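Local coordinates for oxidoreductase, short chain dehydrogenase/reductase family protein (Bifidobacterium adolescentis L2-32, PDB 6OW4) that acts as an NADH-dependent 20beta-hydroxysteroid dehydrogenase of the short-chain dehydrogenase/reductase family, at residues D101-V106 with I149-N154; I162-M167 with G174-T179; I166-G171 with A216-D221; V269-S274 with T283-D288. One frame throughout, in Å; residues are numbered along the deposited sequence.

Overall arrangement
The four contacts lie within one Rossmann-type domain. Helix 142-170 serves three of them: residues 149-154 meet the turn beside the adenine in contact 1, its later turns cover strand 174-179 in contact 2, and its C-terminal end meets 216-221 in contact 3. Contacts 2 and 3 share Ile166 and Met167, with centres about 9 Å apart; contact 1 is about 16 Å, centre to centre, from contact 2. On the other face of the sheet, contact 4 touches contact 2 where Ser175 OG approaches Leu272 O at 2.7 Å. NAD touches contacts 1 and 2; contacts 1, 2 and 3 reach the second subunit, and contacts 3 and 4 the third.

Contact 1 (D101-V106 with I149-N154); sequences DVTDTV and ININLN. With NAD (nicotinamide-adenine-dinucleotide), chain N.
The methyl CG2 of Thr103 overlaps the side chain of Ile151, 3.5 Å from its CG1, and also lies 3.6 Å from Asn150 O, on the flank of helix 142-170. This is the adenine end of the NAD site in a Rossmann fold: a type I turn, Asp101 to Asp104, follows strand 96-99 and meets the helix beside the base. With CG2 turned anti to the carbonyl carbon (Thr103 OG1 at chi1 62°), the methyl is the branch that makes the touch. Val102 works mainly on the cofactor. Its CG2 sits above the plane of the adenine, 3.7 Å from NAD C6A, while its closest atom on the helix is the more distant Ile151 O. Ile151 approaches the same base near the five-membered ring, its CG2 3.6 Å from NAD N7A, so the valine and isoleucine methyls lie on one side of the ring plane. Within the helix, Asn154 N bonds to Ile149 O at 3.0 Å, part of a wider pi-type turn; Asn152, directed away from the loop, bonds through OD1 to Val131 N. At the loop's far end, Asp104, at the N-cap of helix 105-119, accepts a weak bond from Val106 N. The hydrogen bond to the base is nearly straight: Val102 N donates to NAD N1A at 3.2 Å, with an N-H...acceptor angle of 167°.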
# COMPACT_ATOMS: atom_id res chain seq x y z
N ASP F 101 3.58 29.25 -17.24
CA ASP F 101 4.64 28.70 -16.37
C ASP F 101 4.03 28.47 -14.98
O ASP F 101 3.65 29.47 -14.33
CB ASP F 101 5.86 29.63 -16.34
CG ASP F 101 6.92 29.24 -15.33
OD1 ASP F 101 6.73 29.53 -14.14
OD2 ASP F 101 7.93 28.64 -15.75
N VAL F 102 3.92 27.21 -14.55
CA VAL F 102 3.16 26.79 -13.34
C VAL F 102 3.95 27.14 -12.07
O VAL F 102 3.35 27.10 -10.98
CB VAL F 102 2.81 25.28 -13.38
CG1 VAL F 102 2.00 24.93 -14.62
CG2 VAL F 102 4.03 24.39 -13.27
N THR F 103 5.24 27.48 -12.20
CA THR F 103 6.11 27.93 -11.08
C THR F 103 5.92 29.44 -10.85
O THR F 103 6.35 29.93 -9.78
CB THR F 103 7.58 27.59 -11.32
OG1 THR F 103 8.03 28.26 -12.50
CG2 THR F 103 7.82 26.10 -11.48
N ASP F 104 5.30 30.15 -11.80
CA ASP F 104 4.99 31.60 -11.72
C ASP F 104 3.52 31.77 -11.31
O ASP F 104 2.64 31.46 -12.14
CB ASP F 104 5.29 32.29 -13.06
CG ASP F 104 5.32 33.81 -12.97
OD1 ASP F 104 4.69 34.36 -12.06
OD2 ASP F 104 5.98 34.42 -13.83
N THR F 105 3.28 32.28 -10.10
CA THR F 105 1.93 32.46 -9.50
C THR F 105 1.12 33.46 -10.33
O THR F 105 -0.10 33.25 -10.48
CB THR F 105 2.01 32.94 -8.04
OG1 THR F 105 2.58 34.24 -8.03
CG2 THR F 105 2.83 32.02 -7.15
N VAL F 106 1.79 34.50 -10.86
CA VAL F 106 1.19 35.60 -11.67
C VAL F 106 0.53 35.00 -12.92
O VAL F 106 -0.60 35.42 -13.26
CB VAL F 106 2.24 36.66 -12.05
CG1 VAL F 106 1.73 37.63 -13.10
CG2 VAL F 106 2.75 37.41 -10.83
N ILE F 149 10.95 20.15 -6.89
CA ILE F 149 9.86 20.41 -5.90
C ILE F 149 9.01 21.58 -6.41
O ILE F 149 7.77 21.46 -6.38
CB ILE F 149 10.44 20.71 -4.49
CG1 ILE F 149 11.40 19.62 -3.99
CG2 ILE F 149 9.32 20.97 -3.49
CD1 ILE F 149 11.00 18.21 -4.33
N ASN F 150 9.65 22.66 -6.86
CA ASN F 150 8.97 23.91 -7.30
C ASN F 150 8.08 23.62 -8.52
O ASN F 150 6.96 24.17 -8.57
CB ASN F 150 9.98 25.02 -7.59
CG ASN F 150 10.60 25.59 -6.33
OD1 ASN F 150 10.10 25.38 -5.23
ND2 ASN F 150 11.70 26.32 -6.49
N ILE F 151 8.56 22.79 -9.45
CA ILE F 151 7.82 22.46 -10.70
C ILE F 151 6.77 21.39 -10.39
O ILE F 151 5.57 21.70 -10.47
CB ILE F 151 8.79 22.05 -11.83
CG1 ILE F 151 9.70 23.22 -12.22
CG2 ILE F 151 8.03 21.52 -13.04
CD1 ILE F 151 10.91 22.82 -13.04
N ASN F 152 7.21 20.18 -10.02
CA ASN F 152 6.35 18.97 -9.90
C ASN F 152 5.30 19.18 -8.80
O ASN F 152 4.10 19.03 -9.10
CB ASN F 152 7.17 17.71 -9.64
CG ASN F 152 8.00 17.28 -10.82
OD1 ASN F 152 7.86 17.82 -11.92
ND2 ASN F 152 8.88 16.31 -10.62
N LEU F 153 5.72 19.52 -7.57
CA LEU F 153 4.82 19.55 -6.38
C LEU F 153 4.08 20.89 -6.31
O LEU F 153 2.83 20.86 -6.29
CB LEU F 153 5.65 19.31 -5.11
CG LEU F 153 4.86 19.22 -3.81
CD1 LEU F 153 3.72 18.21 -3.93
CD2 LEU F 153 5.77 18.86 -2.65
N ASN F 154 4.81 22.00 -6.23
CA ASN F 154 4.22 23.36 -6.04
C ASN F 154 3.44 23.75 -7.29
O ASN F 154 2.29 24.21 -7.14
CB ASN F 154 5.29 24.40 -5.67
CG ASN F 154 5.94 24.14 -4.33
OD1 ASN F 154 5.65 23.14 -3.67
ND2 ASN F 154 6.83 25.03 -3.92
PA NAD N . 7.25 15.70 -21.51
O1A NAD N . 8.53 16.21 -20.94
O2A NAD N . 7.16 16.08 -22.99
O5B NAD N . 5.99 16.29 -20.75
C5B NAD N . 6.15 17.24 -19.69
C4B NAD N . 5.48 18.57 -20.14
O4B NAD N . 5.32 19.46 -18.86
C3B NAD N . 6.17 19.21 -20.97
O3B NAD N . 5.39 19.59 -22.16
C2B NAD N . 6.69 20.59 -20.20
O2B NAD N . 6.79 21.69 -21.15
C1B NAD N . 5.83 20.83 -19.30
N9A NAD N . 6.49 21.53 -18.15
C8A NAD N . 7.55 21.33 -17.33
N7A NAD N . 7.63 22.38 -16.48
C5A NAD N . 6.63 23.23 -16.77
C6A NAD N . 6.26 24.46 -16.20
N6A NAD N . 6.75 25.28 -15.15
N1A NAD N . 5.19 25.13 -16.69
C2A NAD N . 4.46 24.62 -17.74
N3A NAD N . 4.83 23.41 -18.30
C4A NAD N . 5.91 22.72 -17.81
O3 NAD N . 7.24 14.06 -21.36
PN NAD N . 5.95 13.21 -20.88
O1N NAD N . 6.28 11.75 -20.96
O2N NAD N . 4.77 13.53 -21.79
O5D NAD N . 5.63 13.58 -19.36
C5D NAD N . 4.36 14.09 -18.97
C4D NAD N . 4.12 13.79 -17.47
O4D NAD N . 4.09 12.50 -17.28
C3D NAD N . 5.26 14.32 -16.62
O3D NAD N . 4.76 14.94 -15.51
C2D NAD N . 6.08 13.05 -16.23
O2D NAD N . 6.77 13.33 -14.95
C1D NAD N . 5.18 12.13 -16.14
N1N NAD N . 5.67 10.77 -16.39
C2N NAD N . 6.08 10.38 -17.65
C3N NAD N . 6.54 9.07 -17.87
C7N NAD N . 7.01 8.62 -19.28
O7N NAD N . 7.87 7.76 -19.38
N7N NAD N . 6.47 9.20 -20.46
C4N NAD N . 6.59 8.17 -16.83
C5N NAD N . 6.17 8.55 -15.56
C6N NAD N . 5.71 9.86 -15.35

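Contact 2 (I162-M167 with G174-T179); sequences IAHEIM and GSLIFT. With NAD (nicotinamide-adenine-dinucleotide), chain N.
The imidazole of His164 is the flat group of this contact, and Leu176 CD1 lies obliquely to it; the closest approach of that methyl to the histidine, 4.2 Å, is between Leu176 CD1 and His164 CB. Beyond the two segments the ring also meets Leu218, and Gln138 of a neighbouring subunit packs on the same residue. The other methyl of the leucine, CD2, touches two helix residues: it is 3.8 Å from Ala163 CB and 3.9 Å from Met167 CE. Leu176 therefore divides its branches, one to the histidine and one to the alanine and methionine, a van der Waals fit with no hydrogen bond between the segments. Met167 runs fully extended beyond CG (chi2 168°, chi3 -174°), sliding past Leu176 in the opposite direction. That stretch brings CE to 3.9 Å from Gly174 CA, so the methyl rests on backbone where the glycine has no side chain. The helix and strand segments are antiparallel, at 179°, with axes 9.5 Å apart, the spacing of a helix laid on a sheet. Farther along, Thr179 CG2 stands 3.3 Å from NAD O4D, where the strand reaches the nicotinamide ribose. Helix 142-170 forms the crossover of a beta-alpha-beta unit from strand 124-127 to strand 174-179; the latter lies between 124-127 and 223-230 in the parallel sheet, and Ile166 meets helix 105-119 alongside.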
# COMPACT_ATOMS: atom_id res chain seq x y z
N ILE F 162 -6.56 26.07 -8.70
CA ILE F 162 -7.39 26.97 -9.55
C ILE F 162 -8.50 26.15 -10.21
O ILE F 162 -9.59 26.72 -10.44
CB ILE F 162 -6.54 27.74 -10.58
CG1 ILE F 162 -5.84 26.83 -11.60
CG2 ILE F 162 -5.54 28.66 -9.88
CD1 ILE F 162 -5.41 27.54 -12.86
N ALA F 163 -8.26 24.86 -10.49
CA ALA F 163 -9.22 23.93 -11.12
C ALA F 163 -10.44 23.75 -10.20
O ALA F 163 -11.57 24.03 -10.67
CB ALA F 163 -8.56 22.61 -11.42
N HIS F 164 -10.23 23.33 -8.95
CA HIS F 164 -11.32 23.06 -7.97
C HIS F 164 -11.84 24.37 -7.38
O HIS F 164 -12.96 24.36 -6.84
CB HIS F 164 -10.88 22.02 -6.92
CG HIS F 164 -9.86 22.49 -5.94
ND1 HIS F 164 -10.13 23.44 -4.98
CD2 HIS F 164 -8.58 22.10 -5.73
CE1 HIS F 164 -9.06 23.64 -4.24
NE2 HIS F 164 -8.10 22.83 -4.68
N GLU F 165 -11.07 25.46 -7.48
CA GLU F 165 -11.52 26.84 -7.13
C GLU F 165 -12.64 27.25 -8.09
O GLU F 165 -13.71 27.68 -7.59
CB GLU F 165 -10.35 27.83 -7.19
CG GLU F 165 -9.58 27.95 -5.88
CD GLU F 165 -8.34 28.82 -5.94
OE1 GLU F 165 -8.03 29.36 -7.02
OE2 GLU F 165 -7.68 28.96 -4.89
N ILE F 166 -12.41 27.13 -9.40
CA ILE F 166 -13.39 27.48 -10.48
C ILE F 166 -14.68 26.67 -10.26
O ILE F 166 -15.77 27.27 -10.33
CB ILE F 166 -12.79 27.23 -11.87
CG1 ILE F 166 -11.69 28.25 -12.21
CG2 ILE F 166 -13.87 27.21 -12.94
CD1 ILE F 166 -10.73 27.80 -13.28
N MET F 167 -14.54 25.36 -10.01
CA MET F 167 -15.66 24.40 -9.89
C MET F 167 -16.62 24.85 -8.78
O MET F 167 -17.83 24.96 -9.06
CB MET F 167 -15.14 23.00 -9.56
CG MET F 167 -14.48 22.32 -10.74
SD MET F 167 -13.56 20.84 -10.26
CE MET F 167 -12.79 20.41 -11.82
N GLY F 174 -16.79 18.05 -10.64
CA GLY F 174 -15.74 17.87 -11.65
C GLY F 174 -14.80 16.72 -11.33
O GLY F 174 -15.02 16.05 -10.30
N SER F 175 -13.79 16.51 -12.17
CA SER F 175 -12.82 15.38 -12.09
C SER F 175 -11.39 15.90 -12.24
O SER F 175 -11.04 16.39 -13.33
CB SER F 175 -13.13 14.34 -13.14
OG SER F 175 -12.20 13.27 -13.07
N LEU F 176 -10.59 15.79 -11.17
CA LEU F 176 -9.14 16.13 -11.17
C LEU F 176 -8.34 14.86 -11.45
O LEU F 176 -8.54 13.87 -10.71
CB LEU F 176 -8.76 16.72 -9.81
CG LEU F 176 -9.61 17.90 -9.33
CD1 LEU F 176 -9.25 18.26 -7.89
CD2 LEU F 176 -9.45 19.10 -10.24
N ILE F 177 -7.48 14.88 -12.47
CA ILE F 177 -6.52 13.78 -12.79
C ILE F 177 -5.10 14.34 -12.69
O ILE F 177 -4.73 15.19 -13.52
CB ILE F 177 -6.80 13.16 -14.18
CG1 ILE F 177 -8.27 12.76 -14.34
CG2 ILE F 177 -5.87 11.99 -14.43
CD1 ILE F 177 -9.13 13.79 -15.04
N PHE F 178 -4.34 13.89 -11.69
CA PHE F 178 -2.92 14.25 -11.46
C PHE F 178 -2.04 13.13 -12.02
O PHE F 178 -2.27 11.97 -11.67
CB PHE F 178 -2.65 14.45 -9.97
CG PHE F 178 -3.41 15.58 -9.31
CD1 PHE F 178 -4.76 15.45 -9.00
CD2 PHE F 178 -2.76 16.75 -8.95
CE1 PHE F 178 -5.44 16.49 -8.38
CE2 PHE F 178 -3.44 17.78 -8.33
CZ PHE F 178 -4.78 17.65 -8.05
N THR F 179 -1.07 13.47 -12.87
CA THR F 179 -0.05 12.52 -13.37
C THR F 179 1.00 12.31 -12.27
O THR F 179 1.75 13.26 -11.98
CB THR F 179 0.59 12.99 -14.69
OG1 THR F 179 -0.45 13.31 -15.60
CG2 THR F 179 1.50 11.95 -15.30
PA NAD N . 7.25 15.70 -21.51
O1A NAD N . 8.53 16.21 -20.94
O2A NAD N . 7.16 16.08 -22.99
O5B NAD N . 5.99 16.29 -20.75
C5B NAD N . 6.15 17.24 -19.69
C4B NAD N . 5.48 18.57 -20.14
O4B NAD N . 5.32 19.46 -18.86
C3B NAD N . 6.17 19.21 -20.97
O3B NAD N . 5.39 19.59 -22.16
C2B NAD N . 6.69 20.59 -20.20
O2B NAD N . 6.79 21.69 -21.15
C1B NAD N . 5.83 20.83 -19.30
N9A NAD N . 6.49 21.53 -18.15
C8A NAD N . 7.55 21.33 -17.33
N7A NAD N . 7.63 22.38 -16.48
C5A NAD N . 6.63 23.23 -16.77
C6A NAD N . 6.26 24.46 -16.20
N6A NAD N . 6.75 25.28 -15.15
N1A NAD N . 5.19 25.13 -16.69
C2A NAD N . 4.46 24.62 -17.74
N3A NAD N . 4.83 23.41 -18.30
C4A NAD N . 5.91 22.72 -17.81
O3 NAD N . 7.24 14.06 -21.36
PN NAD N . 5.95 13.21 -20.88
O1N NAD N . 6.28 11.75 -20.96
O2N NAD N . 4.77 13.53 -21.79
O5D NAD N . 5.63 13.58 -19.36
C5D NAD N . 4.36 14.09 -18.97
C4D NAD N . 4.12 13.79 -17.47
O4D NAD N . 4.09 12.50 -17.28
C3D NAD N . 5.26 14.32 -16.62
O3D NAD N . 4.76 14.94 -15.51
C2D NAD N . 6.08 13.05 -16.23
O2D NAD N . 6.77 13.33 -14.95
C1D NAD N . 5.18 12.13 -16.14
N1N NAD N . 5.67 10.77 -16.39
C2N NAD N . 6.08 10.38 -17.65
C3N NAD N . 6.54 9.07 -17.87
C7N NAD N . 7.01 8.62 -19.28
O7N NAD N . 7.87 7.76 -19.38
N7N NAD N . 6.47 9.20 -20.46
C4N NAD N . 6.59 8.17 -16.83
C5N NAD N . 6.17 8.55 -15.56
C6N NAD N . 5.71 9.86 -15.35

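Contact 3 (I166-G171 with A216-D221); sequences IMREHG and AALAKD
The C-terminal end of helix 142-170 presents Arg168 to Leu218 and Asp221 of segment 216-221. Ile166 turns elsewhere, placing CG2 over the centre of the His170 ring, 3.9 Å above its plane. Met167 starts toward the other segment, but its chain leads off to the sheet residue Ile223. Arg168 makes the whole crossing. Its methylene CD is 3.5 Å from Asp221 OD2 and 4.2 Å from Leu218 CD2. The bend at chi3 (-71°) turns the guanidinium back so that Leu218 CD2 lies over one face, 4.0 Å above the plane and offset toward the rim, while NE donates to His164 O in the preceding turn. Guanidinium and carboxylate planes stand 45° apart. Glu169 pairs with Lys112 in a salt bridge, and His170 ND1 is hydrogen-bonded to Thr121 OG1. Gly171, at phi 73°, ends the helix in a Schellman motif. Although Arg168 and Asp221 carry opposite charges, NE of the arginine and OD2 of the aspartate remain 4.6 Å apart, and the carboxylate meets methylenes. The direct salt bridge of this arginine runs from NH2 to Asp139 of the second subunit. The chemistry thus implies van der Waals contact between the two segments, with Asp221 at most a longer-range electrostatic partner, and places the arginine's charged end in the subunit interface.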
# COMPACT_ATOMS: atom_id res chain seq x y z
N ILE F 166 -12.41 27.13 -9.40
CA ILE F 166 -13.39 27.48 -10.48
C ILE F 166 -14.68 26.67 -10.26
O ILE F 166 -15.77 27.27 -10.33
CB ILE F 166 -12.79 27.23 -11.87
CG1 ILE F 166 -11.69 28.25 -12.21
CG2 ILE F 166 -13.87 27.21 -12.94
CD1 ILE F 166 -10.73 27.80 -13.28
N MET F 167 -14.54 25.36 -10.01
CA MET F 167 -15.66 24.40 -9.89
C MET F 167 -16.62 24.85 -8.78
O MET F 167 -17.83 24.96 -9.06
CB MET F 167 -15.14 23.00 -9.56
CG MET F 167 -14.48 22.32 -10.74
SD MET F 167 -13.56 20.84 -10.26
CE MET F 167 -12.79 20.41 -11.82
N ARG F 168 -16.10 25.10 -7.58
CA ARG F 168 -16.89 25.52 -6.40
C ARG F 168 -17.47 26.92 -6.64
O ARG F 168 -18.66 27.12 -6.34
CB ARG F 168 -16.02 25.48 -5.14
CG ARG F 168 -15.60 24.08 -4.73
CD ARG F 168 -14.74 24.10 -3.48
NE ARG F 168 -13.42 24.66 -3.75
CZ ARG F 168 -12.56 25.06 -2.82
NH1 ARG F 168 -12.87 24.98 -1.54
NH2 ARG F 168 -11.38 25.54 -3.18
N GLU F 169 -16.66 27.84 -7.18
CA GLU F 169 -17.06 29.23 -7.50
C GLU F 169 -18.19 29.22 -8.54
O GLU F 169 -19.05 30.12 -8.46
CB GLU F 169 -15.86 30.03 -8.01
CG GLU F 169 -14.91 30.47 -6.91
CD GLU F 169 -13.56 30.97 -7.37
OE1 GLU F 169 -13.41 31.25 -8.58
OE2 GLU F 169 -12.65 31.08 -6.52
N HIS F 170 -18.18 28.25 -9.46
CA HIS F 170 -19.22 28.07 -10.52
C HIS F 170 -20.36 27.20 -10.00
O HIS F 170 -21.40 27.13 -10.68
CB HIS F 170 -18.58 27.52 -11.80
CG HIS F 170 -17.82 28.55 -12.56
ND1 HIS F 170 -17.53 28.41 -13.91
CD2 HIS F 170 -17.31 29.74 -12.18
CE1 HIS F 170 -16.86 29.47 -14.32
NE2 HIS F 170 -16.71 30.30 -13.28
N GLY F 171 -20.17 26.54 -8.85
CA GLY F 171 -21.21 25.80 -8.11
C GLY F 171 -21.60 24.51 -8.81
O GLY F 171 -22.80 24.31 -9.04
N ALA F 216 -11.11 13.55 -0.42
CA ALA F 216 -11.79 13.53 0.90
C ALA F 216 -12.45 14.89 1.17
O ALA F 216 -13.59 14.91 1.66
CB ALA F 216 -10.80 13.18 1.98
N ALA F 217 -11.74 15.98 0.88
CA ALA F 217 -12.12 17.37 1.23
C ALA F 217 -13.20 17.90 0.28
O ALA F 217 -14.07 18.65 0.76
CB ALA F 217 -10.90 18.25 1.23
N LEU F 218 -13.14 17.53 -1.00
CA LEU F 218 -14.00 18.13 -2.07
C LEU F 218 -15.06 17.14 -2.57
O LEU F 218 -15.67 17.44 -3.62
CB LEU F 218 -13.10 18.59 -3.22
CG LEU F 218 -11.98 19.55 -2.84
CD1 LEU F 218 -11.19 19.96 -4.08
CD2 LEU F 218 -12.52 20.78 -2.13
N ALA F 219 -15.30 16.03 -1.86
CA ALA F 219 -16.36 15.05 -2.18
C ALA F 219 -17.74 15.72 -2.05
O ALA F 219 -18.57 15.54 -2.95
CB ALA F 219 -16.26 13.83 -1.29
N LYS F 220 -17.93 16.48 -0.97
CA LYS F 220 -19.16 17.27 -0.67
C LYS F 220 -19.46 18.27 -1.79
O LYS F 220 -20.62 18.72 -1.86
CB LYS F 220 -18.98 18.04 0.65
CG LYS F 220 -17.93 19.14 0.60
CD LYS F 220 -17.61 19.76 1.94
CE LYS F 220 -16.62 20.90 1.81
NZ LYS F 220 -16.62 21.77 3.00
N ASP F 221 -18.47 18.62 -2.61
CA ASP F 221 -18.57 19.64 -3.69
C ASP F 221 -18.78 18.95 -5.04
O ASP F 221 -18.84 19.67 -6.06
CB ASP F 221 -17.34 20.55 -3.69
CG ASP F 221 -17.09 21.26 -2.36
OD1 ASP F 221 -18.05 21.82 -1.81
OD2 ASP F 221 -15.93 21.23 -1.89

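Contact 4 (V269-S274 with T283-D288)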
# COMPACT_ATOMS: atom_id res chain seq x y z
N VAL F 269 -7.13 8.47 -18.85
CA VAL F 269 -7.52 9.87 -18.53
C VAL F 269 -9.02 10.04 -18.84
O VAL F 269 -9.74 10.60 -17.99
CB VAL F 269 -6.66 10.90 -19.29
CG1 VAL F 269 -7.23 12.31 -19.21
CG2 VAL F 269 -5.22 10.88 -18.81
N LEU F 270 -9.45 9.58 -20.01
CA LEU F 270 -10.87 9.63 -20.45
C LEU F 270 -11.75 8.96 -19.39
O LEU F 270 -12.74 9.59 -18.97
CB LEU F 270 -11.01 8.95 -21.82
CG LEU F 270 -12.43 8.89 -22.39
CD1 LEU F 270 -13.10 10.26 -22.34
CD2 LEU F 270 -12.42 8.35 -23.81
N PHE F 271 -11.40 7.74 -18.98
CA PHE F 271 -12.13 6.93 -17.97
C PHE F 271 -12.30 7.73 -16.67
O PHE F 271 -13.43 7.80 -16.15
CB PHE F 271 -11.41 5.60 -17.71
CG PHE F 271 -11.96 4.81 -16.55
CD1 PHE F 271 -13.22 4.23 -16.60
CD2 PHE F 271 -11.21 4.64 -15.39
CE1 PHE F 271 -13.73 3.51 -15.53
CE2 PHE F 271 -11.72 3.92 -14.32
CZ PHE F 271 -12.98 3.35 -14.39
N LEU F 272 -11.21 8.33 -16.17
CA LEU F 272 -11.20 9.09 -14.89
C LEU F 272 -11.95 10.41 -15.05
O LEU F 272 -12.65 10.81 -14.10
CB LEU F 272 -9.75 9.32 -14.43
CG LEU F 272 -9.02 8.09 -13.90
CD1 LEU F 272 -7.59 8.43 -13.52
CD2 LEU F 272 -9.75 7.49 -12.71
N ALA F 273 -11.82 11.07 -16.21
CA ALA F 273 -12.48 12.35 -16.53
C ALA F 273 -14.00 12.15 -16.69
O ALA F 273 -14.76 13.03 -16.25
CB ALA F 273 -11.87 12.95 -17.78
N SER F 274 -14.41 11.02 -17.29
CA SER F 274 -15.81 10.71 -17.67
C SER F 274 -16.57 10.08 -16.48
O SER F 274 -15.94 9.82 -15.44
CB SER F 274 -15.85 9.82 -18.89
OG SER F 274 -15.41 8.51 -18.59
N THR F 283 -7.99 7.52 -5.30
CA THR F 283 -7.21 6.29 -5.63
C THR F 283 -6.27 6.57 -6.81
O THR F 283 -6.33 7.67 -7.38
CB THR F 283 -8.13 5.09 -5.89
OG1 THR F 283 -7.30 3.93 -5.93
CG2 THR F 283 -8.92 5.20 -7.17
N ASP F 284 -5.44 5.58 -7.14
CA ASP F 284 -4.42 5.63 -8.22
C ASP F 284 -4.71 4.51 -9.22
O ASP F 284 -5.10 3.41 -8.78
CB ASP F 284 -3.01 5.49 -7.65
CG ASP F 284 -1.93 5.52 -8.71
OD1 ASP F 284 -1.87 6.51 -9.47
OD2 ASP F 284 -1.16 4.54 -8.78
N ILE F 285 -4.51 4.77 -10.51
CA ILE F 285 -4.54 3.74 -11.59
C ILE F 285 -3.14 3.67 -12.20
O ILE F 285 -2.73 4.63 -12.88
CB ILE F 285 -5.64 4.04 -12.62
CG1 ILE F 285 -7.00 4.24 -11.93
CG2 ILE F 285 -5.69 2.96 -13.68
CD1 ILE F 285 -8.19 4.33 -12.87
N ARG F 286 -2.42 2.57 -11.93
CA ARG F 286 -1.08 2.29 -12.51
C ARG F 286 -1.27 1.77 -13.94
O ARG F 286 -2.10 0.86 -14.13
CB ARG F 286 -0.32 1.28 -11.64
CG ARG F 286 -0.13 1.74 -10.20
CD ARG F 286 0.75 0.82 -9.38
NE ARG F 286 0.50 0.99 -7.95
CZ ARG F 286 1.22 0.44 -6.97
NH1 ARG F 286 2.25 -0.33 -7.26
NH2 ARG F 286 0.90 0.67 -5.71
N VAL F 287 -0.54 2.35 -14.89
CA VAL F 287 -0.54 1.95 -16.33
C VAL F 287 0.92 1.67 -16.72
O VAL F 287 1.54 2.53 -17.37
CB VAL F 287 -1.19 3.05 -17.20
CG1 VAL F 287 -1.42 2.57 -18.63
CG2 VAL F 287 -2.49 3.55 -16.59
N ASP F 288 1.44 0.50 -16.32
CA ASP F 288 2.89 0.19 -16.30
C ASP F 288 3.20 -1.18 -16.93
O ASP F 288 4.37 -1.61 -16.82
CB ASP F 288 3.42 0.24 -14.87
CG ASP F 288 2.81 -0.79 -13.93
OD1 ASP F 288 1.91 -1.53 -14.38
OD2 ASP F 288 3.23 -0.83 -12.76
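Ile285 leaves strand 284-287 with CB directed at helix 262-273, and its long branch continues straight to the helix side chains. CG1 lies anti to the carbonyl carbon (chi1 -53°), and chi2 of -171° keeps the branch extended, so CD1 is delivered as the contacting tip. There the methyl meets Leu272 tip to tip, 3.5 Å from Leu272 CD2 and 4.0 Å from Leu272 CG. The same CD1 reaches Phe271 at the ring edge, in its plane, 3.8 Å from Phe271 CE2 and 3.9 Å from Phe271 CD2; the two side chains cross at about a right angle. The phenylalanine thus offers its edge to the strand, while its ring stacks with Phe271 of the third subunit, so one residue serves both the core and the subunit interface. All three residues are buried, and the contact between the segments is purely apolar, one methyl touching both a leucine end and a ring edge. Polar atoms close by are met by other parts of the chain: Leu272 O accepts from Ser175 OG and from Arg224 NH2. On the reverse face of the strand, Asp284 points away from the helix, and its OD1 is hydrogen-bonded to Thr227 OG1 and Ser229 OG. Strand 284-287 is the last of the seven-stranded parallel Rossmann sheet, pairing through Ile285 with Thr227 and Ser229 of strand 223-230. Helix 262-273 packs against these two strands, with Leu272 also on Ile228 and Val269 against helix 52-63.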